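Local atomic coordinates of PtLCIB4 H88A mutant (Phaeodactylum tricornutum, PDB entry 5B5Z), a protein that probably acts as a zinc-dependent beta-carbonic anhydrase, interconverting carbon dioxide and bicarbonate. Residues D61-P66 against G136-S141; I246-P249 against D254-V257; V143-A148 against A183-V188; K22-D27 against G122-V127; L18-K23 against V116-E121. All coordinates share one frame; numbering follows the deposited sequence.

Interaction 1 (D61-P66 against G136-S141); sequences DEVTRP and GACCGS. With ZN (zinc ion), chain C.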
# COMPACT_ATOMS: atom_id res chain seq x y z
N ASP A 61 5.10 -5.93 -1.80
CA ASP A 61 6.50 -6.10 -2.21
C ASP A 61 7.08 -4.87 -2.95
O ASP A 61 6.43 -4.31 -3.83
CB ASP A 61 6.58 -7.35 -3.10
CG ASP A 61 7.99 -7.88 -3.29
OD1 ASP A 61 8.96 -7.09 -3.31
OD2 ASP A 61 8.10 -9.12 -3.51
N GLU A 62 8.29 -4.44 -2.58
CA GLU A 62 8.92 -3.28 -3.22
C GLU A 62 9.07 -3.44 -4.74
O GLU A 62 9.08 -2.46 -5.46
CB GLU A 62 10.31 -2.99 -2.62
CG GLU A 62 11.31 -4.14 -2.72
CD GLU A 62 12.09 -4.18 -4.03
OE1 GLU A 62 12.80 -5.18 -4.27
OE2 GLU A 62 12.01 -3.21 -4.82
N VAL A 63 9.16 -4.67 -5.22
CA VAL A 63 9.38 -4.87 -6.66
C VAL A 63 8.18 -4.47 -7.52
O VAL A 63 8.30 -4.37 -8.74
CB VAL A 63 9.76 -6.34 -7.00
CG1 VAL A 63 11.04 -6.72 -6.30
CG2 VAL A 63 8.63 -7.31 -6.66
N THR A 64 7.02 -4.22 -6.90
CA THR A 64 5.86 -3.87 -7.69
C THR A 64 5.76 -2.36 -7.91
O THR A 64 4.98 -1.90 -8.74
CB THR A 64 4.55 -4.40 -7.04
OG1 THR A 64 4.32 -3.70 -5.82
CG2 THR A 64 4.64 -5.90 -6.77
N ARG A 65 6.58 -1.58 -7.19
CA ARG A 65 6.53 -0.12 -7.30
C ARG A 65 6.73 0.48 -8.70
O ARG A 65 6.09 1.49 -9.01
CB ARG A 65 7.56 0.52 -6.35
CG ARG A 65 7.40 0.20 -4.84
CD ARG A 65 6.19 0.85 -4.16
NE ARG A 65 4.99 0.04 -4.32
CZ ARG A 65 4.70 -1.02 -3.57
NH1 ARG A 65 3.58 -1.70 -3.80
NH2 ARG A 65 5.52 -1.40 -2.59
N PRO A 66 7.59 -0.11 -9.56
CA PRO A 66 7.77 0.54 -10.88
C PRO A 66 6.49 0.71 -11.70
O PRO A 66 6.34 1.71 -12.41
CB PRO A 66 8.74 -0.40 -11.60
CG PRO A 66 9.54 -0.99 -10.49
CD PRO A 66 8.55 -1.22 -9.39
N GLY A 136 15.31 -14.78 -3.05
CA GLY A 136 14.17 -15.34 -2.36
C GLY A 136 12.94 -15.33 -3.24
O GLY A 136 13.01 -14.95 -4.41
N ALA A 137 11.81 -15.75 -2.68
CA ALA A 137 10.59 -15.94 -3.45
C ALA A 137 9.98 -14.62 -3.92
O ALA A 137 10.09 -13.59 -3.26
CB ALA A 137 9.58 -16.71 -2.63
N CYS A 138 9.32 -14.68 -5.07
CA CYS A 138 8.60 -13.54 -5.64
C CYS A 138 7.49 -14.10 -6.52
O CYS A 138 7.78 -14.62 -7.60
CB CYS A 138 9.56 -12.66 -6.45
SG CYS A 138 8.87 -11.14 -7.11
N CYS A 139 6.23 -14.05 -6.12
CA CYS A 139 5.69 -13.41 -4.93
C CYS A 139 5.86 -14.23 -3.64
O CYS A 139 5.33 -15.31 -3.54
CB CYS A 139 4.21 -13.16 -5.22
SG CYS A 139 3.28 -12.40 -3.83
N GLY A 140 6.57 -13.70 -2.64
CA GLY A 140 6.78 -14.41 -1.39
C GLY A 140 5.50 -14.86 -0.70
O GLY A 140 5.38 -16.02 -0.26
N SER A 141 4.54 -13.95 -0.59
CA SER A 141 3.27 -14.26 0.03
C SER A 141 2.53 -15.38 -0.68
O SER A 141 2.05 -16.32 -0.04
CB SER A 141 2.39 -13.00 0.08
OG SER A 141 1.04 -13.33 0.41
ZN ZN C . 4.24 -10.32 -3.63
O HOH W 1 6.01 -10.59 -2.94

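Interaction 2 (I246-P249 against D254-V257); sequences INTP and DFFV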
# COMPACT_ATOMS: atom_id res chain seq x y z
N ILE A 246 5.02 -9.01 -14.17
CA ILE A 246 6.21 -9.86 -14.25
C ILE A 246 7.46 -9.05 -13.91
O ILE A 246 7.82 -8.12 -14.62
CB ILE A 246 6.34 -10.51 -15.64
CG1 ILE A 246 5.11 -11.39 -15.90
CG2 ILE A 246 7.62 -11.33 -15.73
CD1 ILE A 246 5.10 -12.05 -17.29
N ASN A 247 8.07 -9.38 -12.79
CA ASN A 247 9.22 -8.63 -12.29
C ASN A 247 10.52 -9.28 -12.76
O ASN A 247 10.82 -10.42 -12.42
CB ASN A 247 9.17 -8.55 -10.77
CG ASN A 247 7.88 -7.94 -10.28
OD1 ASN A 247 7.15 -8.54 -9.51
ND2 ASN A 247 7.58 -6.76 -10.77
N THR A 248 11.30 -8.52 -13.52
CA THR A 248 12.49 -9.04 -14.18
C THR A 248 13.76 -8.44 -13.56
O THR A 248 13.67 -7.49 -12.79
CB THR A 248 12.44 -8.70 -15.67
OG1 THR A 248 12.38 -7.28 -15.81
CG2 THR A 248 11.21 -9.34 -16.33
N PRO A 249 14.94 -8.99 -13.90
CA PRO A 249 16.18 -8.39 -13.40
C PRO A 249 16.31 -6.89 -13.73
O PRO A 249 15.65 -6.39 -14.64
CB PRO A 249 17.27 -9.21 -14.10
CG PRO A 249 16.64 -10.55 -14.28
CD PRO A 249 15.20 -10.25 -14.63
N ASP A 254 10.26 -4.44 -16.79
CA ASP A 254 9.22 -5.31 -16.25
C ASP A 254 8.16 -5.50 -17.32
O ASP A 254 8.08 -4.73 -18.27
CB ASP A 254 8.61 -4.71 -14.99
CG ASP A 254 9.38 -5.05 -13.73
OD1 ASP A 254 10.47 -5.67 -13.79
OD2 ASP A 254 8.90 -4.65 -12.65
N PHE A 255 7.33 -6.53 -17.15
CA PHE A 255 6.26 -6.81 -18.09
C PHE A 255 4.93 -6.93 -17.37
O PHE A 255 4.87 -7.07 -16.14
CB PHE A 255 6.54 -8.11 -18.87
CG PHE A 255 7.64 -7.97 -19.90
CD1 PHE A 255 8.96 -7.91 -19.50
CD2 PHE A 255 7.33 -7.87 -21.25
CE1 PHE A 255 9.99 -7.77 -20.45
CE2 PHE A 255 8.34 -7.73 -22.20
CZ PHE A 255 9.66 -7.68 -21.80
N PHE A 256 3.86 -6.87 -18.15
CA PHE A 256 2.52 -7.06 -17.62
C PHE A 256 1.70 -7.84 -18.63
O PHE A 256 1.73 -7.56 -19.83
CB PHE A 256 1.87 -5.69 -17.32
CG PHE A 256 0.63 -5.78 -16.44
CD1 PHE A 256 -0.64 -5.92 -17.01
CD2 PHE A 256 0.73 -5.69 -15.05
CE1 PHE A 256 -1.79 -5.99 -16.20
CE2 PHE A 256 -0.40 -5.74 -14.24
CZ PHE A 256 -1.66 -5.90 -14.82
N VAL A 257 0.97 -8.83 -18.13
CA VAL A 257 0.05 -9.61 -18.93
C VAL A 257 -1.37 -9.14 -18.68
O VAL A 257 -1.92 -9.40 -17.62
CB VAL A 257 0.14 -11.11 -18.58
CG1 VAL A 257 -0.70 -11.97 -19.56
CG2 VAL A 257 1.59 -11.55 -18.52
O HOH W 2 13.07 -5.20 -13.95

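Interaction 3 (V143-A148 against A183-V188); sequences VAAAQA and AQQGYV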
# COMPACT_ATOMS: atom_id res chain seq x y z
N VAL A 143 3.71 -17.66 -2.71
CA VAL A 143 4.46 -18.92 -2.69
C VAL A 143 4.28 -19.62 -1.34
O VAL A 143 4.05 -20.84 -1.31
CB VAL A 143 5.96 -18.69 -2.98
CG1 VAL A 143 6.78 -19.94 -2.64
CG2 VAL A 143 6.16 -18.32 -4.45
N ALA A 144 4.36 -18.86 -0.25
CA ALA A 144 4.12 -19.41 1.08
C ALA A 144 2.70 -19.97 1.21
O ALA A 144 2.48 -21.05 1.78
CB ALA A 144 4.38 -18.34 2.15
N ALA A 145 1.72 -19.22 0.70
CA ALA A 145 0.34 -19.66 0.76
C ALA A 145 0.15 -20.92 -0.08
O ALA A 145 -0.53 -21.85 0.34
CB ALA A 145 -0.61 -18.58 0.27
N ALA A 146 0.76 -20.94 -1.26
CA ALA A 146 0.65 -22.10 -2.15
C ALA A 146 1.18 -23.36 -1.46
O ALA A 146 0.56 -24.43 -1.53
CB ALA A 146 1.41 -21.85 -3.44
N GLN A 147 2.34 -23.24 -0.83
CA GLN A 147 2.94 -24.36 -0.10
C GLN A 147 1.98 -24.90 0.95
O GLN A 147 1.74 -26.10 1.02
CB GLN A 147 4.27 -23.94 0.54
CG GLN A 147 5.41 -23.86 -0.45
CD GLN A 147 6.61 -23.09 0.07
OE1 GLN A 147 6.53 -22.36 1.07
NE2 GLN A 147 7.75 -23.25 -0.61
N ALA A 148 1.41 -24.00 1.75
CA ALA A 148 0.47 -24.39 2.80
C ALA A 148 -0.79 -25.08 2.27
O ALA A 148 -1.22 -26.10 2.82
CB ALA A 148 0.09 -23.17 3.62
N ALA A 183 -3.35 -11.45 9.79
CA ALA A 183 -4.62 -11.77 9.16
C ALA A 183 -4.57 -11.79 7.62
O ALA A 183 -5.24 -12.60 6.99
CB ALA A 183 -5.70 -10.81 9.63
N GLN A 184 -3.79 -10.90 7.02
CA GLN A 184 -3.70 -10.88 5.56
C GLN A 184 -3.20 -12.19 4.97
O GLN A 184 -3.76 -12.70 4.00
CB GLN A 184 -2.81 -9.73 5.09
CG GLN A 184 -3.64 -8.60 4.54
CD GLN A 184 -2.86 -7.39 4.06
OE1 GLN A 184 -1.77 -7.49 3.50
NE2 GLN A 184 -3.45 -6.22 4.27
N GLN A 185 -2.14 -12.75 5.54
CA GLN A 185 -1.60 -13.96 4.96
C GLN A 185 -2.62 -15.10 5.11
O GLN A 185 -2.68 -15.97 4.27
CB GLN A 185 -0.26 -14.34 5.59
CG GLN A 185 0.42 -15.54 4.94
CD GLN A 185 0.79 -15.32 3.48
OE1 GLN A 185 0.73 -14.19 2.97
NE2 GLN A 185 1.16 -16.39 2.80
N GLY A 186 -3.40 -15.06 6.18
CA GLY A 186 -4.45 -16.05 6.38
C GLY A 186 -5.50 -15.92 5.29
O GLY A 186 -6.00 -16.92 4.77
N TYR A 187 -5.82 -14.68 4.93
CA TYR A 187 -6.76 -14.43 3.84
C TYR A 187 -6.20 -14.93 2.51
O TYR A 187 -6.93 -15.45 1.67
CB TYR A 187 -7.11 -12.94 3.75
CG TYR A 187 -8.02 -12.42 4.86
CD1 TYR A 187 -9.11 -13.15 5.30
CD2 TYR A 187 -7.76 -11.19 5.47
CE1 TYR A 187 -9.94 -12.67 6.31
CE2 TYR A 187 -8.58 -10.70 6.48
CZ TYR A 187 -9.66 -11.45 6.90
OH TYR A 187 -10.47 -10.97 7.90
N VAL A 188 -4.89 -14.75 2.29
CA VAL A 188 -4.29 -15.22 1.04
C VAL A 188 -4.40 -16.75 0.94
O VAL A 188 -4.75 -17.29 -0.11
CB VAL A 188 -2.81 -14.79 0.92
CG1 VAL A 188 -2.14 -15.42 -0.31
CG2 VAL A 188 -2.70 -13.26 0.90

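Interaction 4 (K22-D27 against G122-V127); sequences KKAFPD and GKWGTV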
# COMPACT_ATOMS: atom_id res chain seq x y z
N LYS A 22 8.06 -14.74 -22.81
CA LYS A 22 7.22 -14.85 -24.00
C LYS A 22 6.74 -16.29 -24.21
O LYS A 22 5.67 -16.52 -24.78
CB LYS A 22 7.97 -14.34 -25.24
CG LYS A 22 8.26 -12.84 -25.22
CD LYS A 22 7.01 -12.04 -24.89
CE LYS A 22 7.27 -10.54 -24.95
NZ LYS A 22 7.63 -10.11 -26.33
N LYS A 23 7.51 -17.24 -23.70
CA LYS A 23 7.14 -18.65 -23.79
C LYS A 23 5.85 -18.91 -23.01
O LYS A 23 4.94 -19.58 -23.49
CB LYS A 23 8.27 -19.54 -23.24
CG LYS A 23 8.67 -20.71 -24.12
CD LYS A 23 9.58 -21.67 -23.35
CE LYS A 23 9.30 -23.12 -23.78
NZ LYS A 23 10.37 -24.02 -23.31
N ALA A 24 5.76 -18.34 -21.81
CA ALA A 24 4.63 -18.62 -20.94
C ALA A 24 3.50 -17.61 -21.15
O ALA A 24 2.33 -17.94 -20.99
CB ALA A 24 5.07 -18.63 -19.47
N PHE A 25 3.89 -16.39 -21.49
CA PHE A 25 2.96 -15.27 -21.65
C PHE A 25 3.22 -14.52 -22.96
O PHE A 25 3.87 -13.49 -22.97
CB PHE A 25 3.08 -14.31 -20.45
CG PHE A 25 2.88 -15.00 -19.12
CD1 PHE A 25 1.61 -15.35 -18.70
CD2 PHE A 25 3.96 -15.32 -18.31
CE1 PHE A 25 1.41 -16.00 -17.50
CE2 PHE A 25 3.77 -15.97 -17.10
CZ PHE A 25 2.49 -16.31 -16.70
N PRO A 26 2.74 -15.07 -24.09
CA PRO A 26 3.06 -14.55 -25.42
C PRO A 26 2.62 -13.11 -25.60
O PRO A 26 3.22 -12.40 -26.41
CB PRO A 26 2.25 -15.44 -26.37
CG PRO A 26 1.95 -16.62 -25.61
CD PRO A 26 1.98 -16.33 -24.16
N ASP A 27 1.58 -12.72 -24.87
CA ASP A 27 0.97 -11.41 -25.06
C ASP A 27 1.49 -10.37 -24.08
O ASP A 27 0.96 -9.27 -24.03
CB ASP A 27 -0.56 -11.51 -24.97
CG ASP A 27 -1.04 -12.18 -23.68
OD1 ASP A 27 -0.29 -12.96 -23.06
OD2 ASP A 27 -2.22 -11.98 -23.31
N GLY A 122 15.90 -17.45 -16.29
CA GLY A 122 14.57 -17.82 -16.76
C GLY A 122 13.76 -18.67 -15.80
O GLY A 122 12.80 -19.35 -16.20
N LYS A 123 14.13 -18.65 -14.52
CA LYS A 123 13.42 -19.43 -13.51
C LYS A 123 12.30 -18.58 -12.90
O LYS A 123 12.53 -17.43 -12.51
CB LYS A 123 14.40 -19.89 -12.41
CG LYS A 123 13.76 -20.60 -11.23
CD LYS A 123 14.82 -21.08 -10.22
CE LYS A 123 14.24 -22.06 -9.21
NZ LYS A 123 14.41 -23.49 -9.63
N TRP A 124 11.09 -19.14 -12.84
CA TRP A 124 9.93 -18.41 -12.31
C TRP A 124 9.85 -18.48 -10.79
O TRP A 124 10.29 -19.44 -10.17
CB TRP A 124 8.63 -18.96 -12.91
CG TRP A 124 8.51 -18.70 -14.37
CD1 TRP A 124 8.79 -19.57 -15.39
CD2 TRP A 124 8.09 -17.47 -14.98
NE1 TRP A 124 8.56 -18.95 -16.60
CE2 TRP A 124 8.14 -17.67 -16.38
CE3 TRP A 124 7.68 -16.23 -14.48
CZ2 TRP A 124 7.78 -16.66 -17.28
CZ3 TRP A 124 7.33 -15.24 -15.38
CH2 TRP A 124 7.38 -15.46 -16.77
N GLY A 125 9.28 -17.44 -10.18
CA GLY A 125 9.04 -17.46 -8.75
C GLY A 125 10.15 -16.85 -7.93
O GLY A 125 10.13 -16.95 -6.70
N THR A 126 11.11 -16.23 -8.60
CA THR A 126 12.25 -15.61 -7.94
C THR A 126 12.85 -14.53 -8.82
O THR A 126 12.75 -14.58 -10.05
CB THR A 126 13.33 -16.66 -7.56
OG1 THR A 126 14.35 -16.03 -6.77
CG2 THR A 126 13.96 -17.29 -8.80
N VAL A 127 13.46 -13.53 -8.20
CA VAL A 127 14.15 -12.49 -8.95
C VAL A 127 15.20 -11.84 -8.05
O VAL A 127 15.03 -11.78 -6.83
CB VAL A 127 13.16 -11.44 -9.52
CG1 VAL A 127 12.54 -10.61 -8.40
CG2 VAL A 127 13.86 -10.56 -10.56

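Interaction 5 (L18-K23 against V116-E121); sequences LTAVKK and VGVSWE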
# COMPACT_ATOMS: atom_id res chain seq x y z
N LEU A 18 13.83 -13.02 -21.34
CA LEU A 18 12.78 -12.60 -22.26
C LEU A 18 12.14 -13.80 -22.97
O LEU A 18 10.93 -13.84 -23.18
CB LEU A 18 13.32 -11.60 -23.28
CG LEU A 18 12.33 -11.08 -24.33
CD1 LEU A 18 11.11 -10.46 -23.66
CD2 LEU A 18 12.98 -10.06 -25.26
N THR A 19 12.95 -14.79 -23.32
CA THR A 19 12.41 -16.01 -23.93
C THR A 19 11.43 -16.71 -22.99
O THR A 19 10.34 -17.11 -23.40
CB THR A 19 13.54 -16.98 -24.31
OG1 THR A 19 14.30 -16.42 -25.39
CG2 THR A 19 12.97 -18.34 -24.73
N ALA A 20 11.83 -16.85 -21.73
CA ALA A 20 10.98 -17.47 -20.73
C ALA A 20 9.66 -16.73 -20.60
O ALA A 20 8.59 -17.35 -20.56
CB ALA A 20 11.69 -17.51 -19.40
N VAL A 21 9.73 -15.40 -20.58
CA VAL A 21 8.54 -14.57 -20.43
C VAL A 21 7.56 -14.79 -21.58
O VAL A 21 6.37 -15.00 -21.35
CB VAL A 21 8.89 -13.07 -20.34
CG1 VAL A 21 7.63 -12.20 -20.49
CG2 VAL A 21 9.61 -12.79 -19.02
N LYS A 22 8.06 -14.74 -22.81
CA LYS A 22 7.22 -14.85 -24.00
C LYS A 22 6.74 -16.29 -24.21
O LYS A 22 5.67 -16.52 -24.78
CB LYS A 22 7.97 -14.34 -25.24
CG LYS A 22 8.26 -12.84 -25.22
CD LYS A 22 7.01 -12.04 -24.89
CE LYS A 22 7.27 -10.54 -24.95
NZ LYS A 22 7.63 -10.11 -26.33
N LYS A 23 7.51 -17.24 -23.70
CA LYS A 23 7.14 -18.65 -23.79
C LYS A 23 5.85 -18.91 -23.01
O LYS A 23 4.94 -19.58 -23.49
CB LYS A 23 8.27 -19.54 -23.24
CG LYS A 23 8.67 -20.71 -24.12
CD LYS A 23 9.58 -21.67 -23.35
CE LYS A 23 9.30 -23.12 -23.78
NZ LYS A 23 10.37 -24.02 -23.31
N VAL A 116 4.95 -11.96 -10.24
CA VAL A 116 5.86 -13.10 -10.20
C VAL A 116 7.23 -12.66 -10.68
O VAL A 116 7.32 -11.87 -11.62
CB VAL A 116 5.33 -14.28 -11.05
CG1 VAL A 116 5.15 -13.86 -12.51
CG2 VAL A 116 6.24 -15.48 -10.91
N GLY A 117 8.27 -13.14 -10.02
CA GLY A 117 9.64 -12.87 -10.45
C GLY A 117 10.10 -13.87 -11.49
O GLY A 117 9.68 -15.02 -11.49
N VAL A 118 10.94 -13.41 -12.40
CA VAL A 118 11.60 -14.33 -13.32
C VAL A 118 13.08 -13.94 -13.33
O VAL A 118 13.41 -12.76 -13.40
CB VAL A 118 10.98 -14.29 -14.73
CG1 VAL A 118 11.07 -12.90 -15.36
CG2 VAL A 118 11.64 -15.36 -15.62
N SER A 119 13.96 -14.92 -13.19
CA SER A 119 15.37 -14.64 -12.94
C SER A 119 16.15 -14.47 -14.24
O SER A 119 15.62 -14.65 -15.33
CB SER A 119 16.01 -15.74 -12.10
OG SER A 119 16.14 -16.94 -12.85
N TRP A 120 17.43 -14.12 -14.10
CA TRP A 120 18.31 -14.01 -15.25
C TRP A 120 18.45 -15.36 -15.95
O TRP A 120 18.73 -15.40 -17.15
CB TRP A 120 19.68 -13.47 -14.83
CG TRP A 120 20.45 -14.41 -13.95
CD1 TRP A 120 20.21 -14.71 -12.64
CD2 TRP A 120 21.60 -15.19 -14.33
NE1 TRP A 120 21.13 -15.62 -12.18
CE2 TRP A 120 21.99 -15.93 -13.20
CE3 TRP A 120 22.33 -15.34 -15.52
CZ2 TRP A 120 23.09 -16.80 -13.22
CZ3 TRP A 120 23.41 -16.20 -15.54
CH2 TRP A 120 23.78 -16.92 -14.40
N GLU A 121 18.21 -16.45 -15.23
CA GLU A 121 18.27 -17.80 -15.81
C GLU A 121 16.92 -18.30 -16.33
O GLU A 121 16.81 -19.47 -16.72
CB GLU A 121 18.77 -18.82 -14.78
CG GLU A 121 20.20 -18.64 -14.30
CD GLU A 121 20.40 -19.27 -12.92
OE1 GLU A 121 19.85 -20.36 -12.68
OE2 GLU A 121 21.10 -18.67 -12.08

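Interaction 1 (D61-P66 against G136-S141)
Cys138 gives up the most surface to this contact, and its thiol faces two residues of the 61-66 segment, Val63 and Asp61. The sulfur SG of Cys138 lies 3.9 Å from the methyl CG2 of Val63, an apolar touch, and 4.2 Å from the carboxylate oxygen OD2 of Asp61. That oxygen faces the metal site, which is the real business of the contact. The zinc ion is held by Cys139 SG at 2.3 Å, by Cys59 and His115, and by a water at 1.9 Å from the zinc; this water donates a hydrogen bond to Asp61 OD2 (2.6 Å) and takes a weak one from Gly140 N. Asp61 swings its carboxylate over to the water by setting CG opposite the backbone N (chi1 -164°). Its two oxygens then divide the work. OD1 accepts from Val63 N at 3.1 Å, almost straight at 179° but well above the carboxylate plane, and so closes an Asx turn that fixes the group's rotation; OD2 also forms a salt bridge with Arg129. Such a pairing of aspartate and arginine beside a zinc-bound water is consistent with the dyad familiar from beta-carbonic anhydrases. Cys139, after a cis peptide bond, doubles as metal ligand and N-cap. The contact therefore joins the start of helix 140-154 to the 3-10 turn 62-64 that leads into helix 65-75, while His115 of strand 107-117 and Asn247 of strand 238-247 pack against Val63 and Cys138.

Interaction 2 (I246-P249 against D254-V257)
Asp254 reaches across the hairpin next to its connecting loop to hold Asn247 and Thr248 of the other arm, one with each carboxylate oxygen. OD1 of Asp254 accepts from the backbone N of Thr248 at 3.0 Å in a nearly straight bond, and OD2 accepts from Asn247 ND2 at 3.1 Å. Both donors stand above the carboxylate plane. The Asn247 amide, by contrast, aims its N-H within its own plane, and the two flat groups are turned 57° apart. With its CG beside the backbone N (chi1 -86°), Asp254 bends back toward the opposite strand. Thr248 slides past it in the reverse direction; its hydroxyl bonds to Ser253 O, and its methyl CG2 meets the edge of the Phe255 ring. Were Asp254 an alanine, Thr248 N and Asn247 ND2 would probably lose these acceptors, and the asparagine amide would be less firmly oriented. That matters because Asn247 OD1 accepts from His115 ND1, so Asp254 positions a second-shell residue behind a zinc ligand. Below the turn the strands pair conventionally: Ile246 and Phe255 form an antiparallel hydrogen-bonded pair, with Ile246 N to Phe255 O at 2.8 Å and Phe255 N to Ile246 O at 3.0 Å. On the face carrying these two side chains, Ile246 CD1 touches Val257 CG2 at 3.8 Å. Helix 16-24 and Phe25 cover that face, Phe256 meets Leu34 of helix 31-43, and strand 107-117 bonds alongside Asn247.

Interaction 3 (V143-A148 against A183-V188)
Two helices pack here at a steep angle, Ala144 and Ala145 of 143-148 facing Gln185 and Val188 of 183-188. The short axes approach to 9.7 Å and cross at -56°, and the small alanine side chains let the longer residues of the second helix come close to the first backbone. Ala145 is the residue covered most. Its CB meets Val188 CG1 at 3.6 Å, a close apolar touch, and the amide nitrogen NE2 of Gln185 lies 3.8 Å from the same CB. Gln185 leaves its helix with CG opposite the backbone N and then bends at chi2 (63°), which brings the amide round to the alanine pair. From there NE2 stands 3.8 Å from Ala144 CB and 3.6 Å from Ala145 N, the latter being contact without a hydrogen bond. Both ends of the amide have polar partners just outside the segments; OE1 of Gln185 is hydrogen-bonded to Ser141 OG, one turn earlier on helix 140-154, so a polar tie accompanies the apolar touch. Ala145 also touches Arg189 and Leu192 further along helix 183-192, and Ala148 touches Arg189, while Val143 and Ala146 pack on helix 205-228. Phe89 packs against Val188, and Gln185 meets Thr93 of the second subunit, which places this crossing near the dimer interface.

Interaction 4 (K22-D27 against G122-V127)
Ala24 and Trp124 make the nearest backbone approach here, yet their CA atoms stand 10.1 Å apart, so the indole has to span the distance. On one side helix 16-24 is ending: Phe25 is the first residue to leave helical angles. On the other, 122-127 is an irregular loop following strand 107-117, with positive phi at both Gly122 and Gly125. The joint is a T-shaped aromatic pair of the offset kind, in which Phe25 turns its edge to the face of Trp124. The Phe25 ring and the six-membered ring of Trp124 have centroids 5.5 Å apart and planes inclined at 79°. CE2 of Phe25 comes closest, 3.7 Å from Trp124 CH2, and CD2 follows at 3.8 Å from the same CH2. Met206 and Val207 of helix 205-228 and Ile246 of strand 238-247 also pack on the indole, making it part of a shared apolar core. A leucine at Trp124 is likely to deprive the Phe25 edge of its aromatic face and open a gap beneath the helix end. Beside the pair, obliquely placed to the indole, the methyl CB of Ala24 rests 4.0 Å from Trp124 CZ2.

Interaction 5 (L18-K23 against V116-E121)
A small apolar patch joins the N-terminal helix to the chain leaving strand 107-117, with Val118 set against Ala20 and Val21. Each of the two methyl groups of Val118 has its own partner. CG1 meets CG2 of Val21 at 3.9 Å, the two side chains crossing at about a right angle, and CG2 stands 4.3 Å from the CB of Ala20, a looser touch. What makes this split possible is the rotation of Val118 (chi1 60°): CG1 lies between the backbone N and carbonyl carbon, while CG2 lies opposite the N. The CA atoms of Val21 and Val118 are 7.7 Å apart, close enough for these short side chains to meet directly. In the fold, Val118 comes just after strand 107-117, which runs parallel to strand 238-247 in the mixed sheet, and Ile246 of that neighbouring strand touches both valines; Trp124 packs on Val118 as well. Beyond the patch the chain turns away. Ser119 OG accepts from Glu121 N at 3.2 Å, with a bent N-H angle of 135°, to form an ST turn, and Ser119 O takes a hydrogen bond from Thr17 OG1 of the helix.

How the interactions relate
Seen together, the five contacts form shells round the zinc ion held in interaction 1. Interaction 2 abuts it: the side chain of Asn247 lies about 7 Å from the zinc, and its ND2 comes to 3.2 Å from Val63 O. Interaction 3 shares helix 140-154 with it, the centres of the two contacts lying about 14 Å apart. Interactions 4 and 5, with centres about 3 Å apart, make one outer cluster on helix 16-24; the side chains of Trp124 and Val118 stand about 13 and 14 Å from the metal. That cluster reaches the site through the backbone, since Cys138 N meets Gly125 O, and Cys138 O meets Gly117 N, each at 2.9 Å.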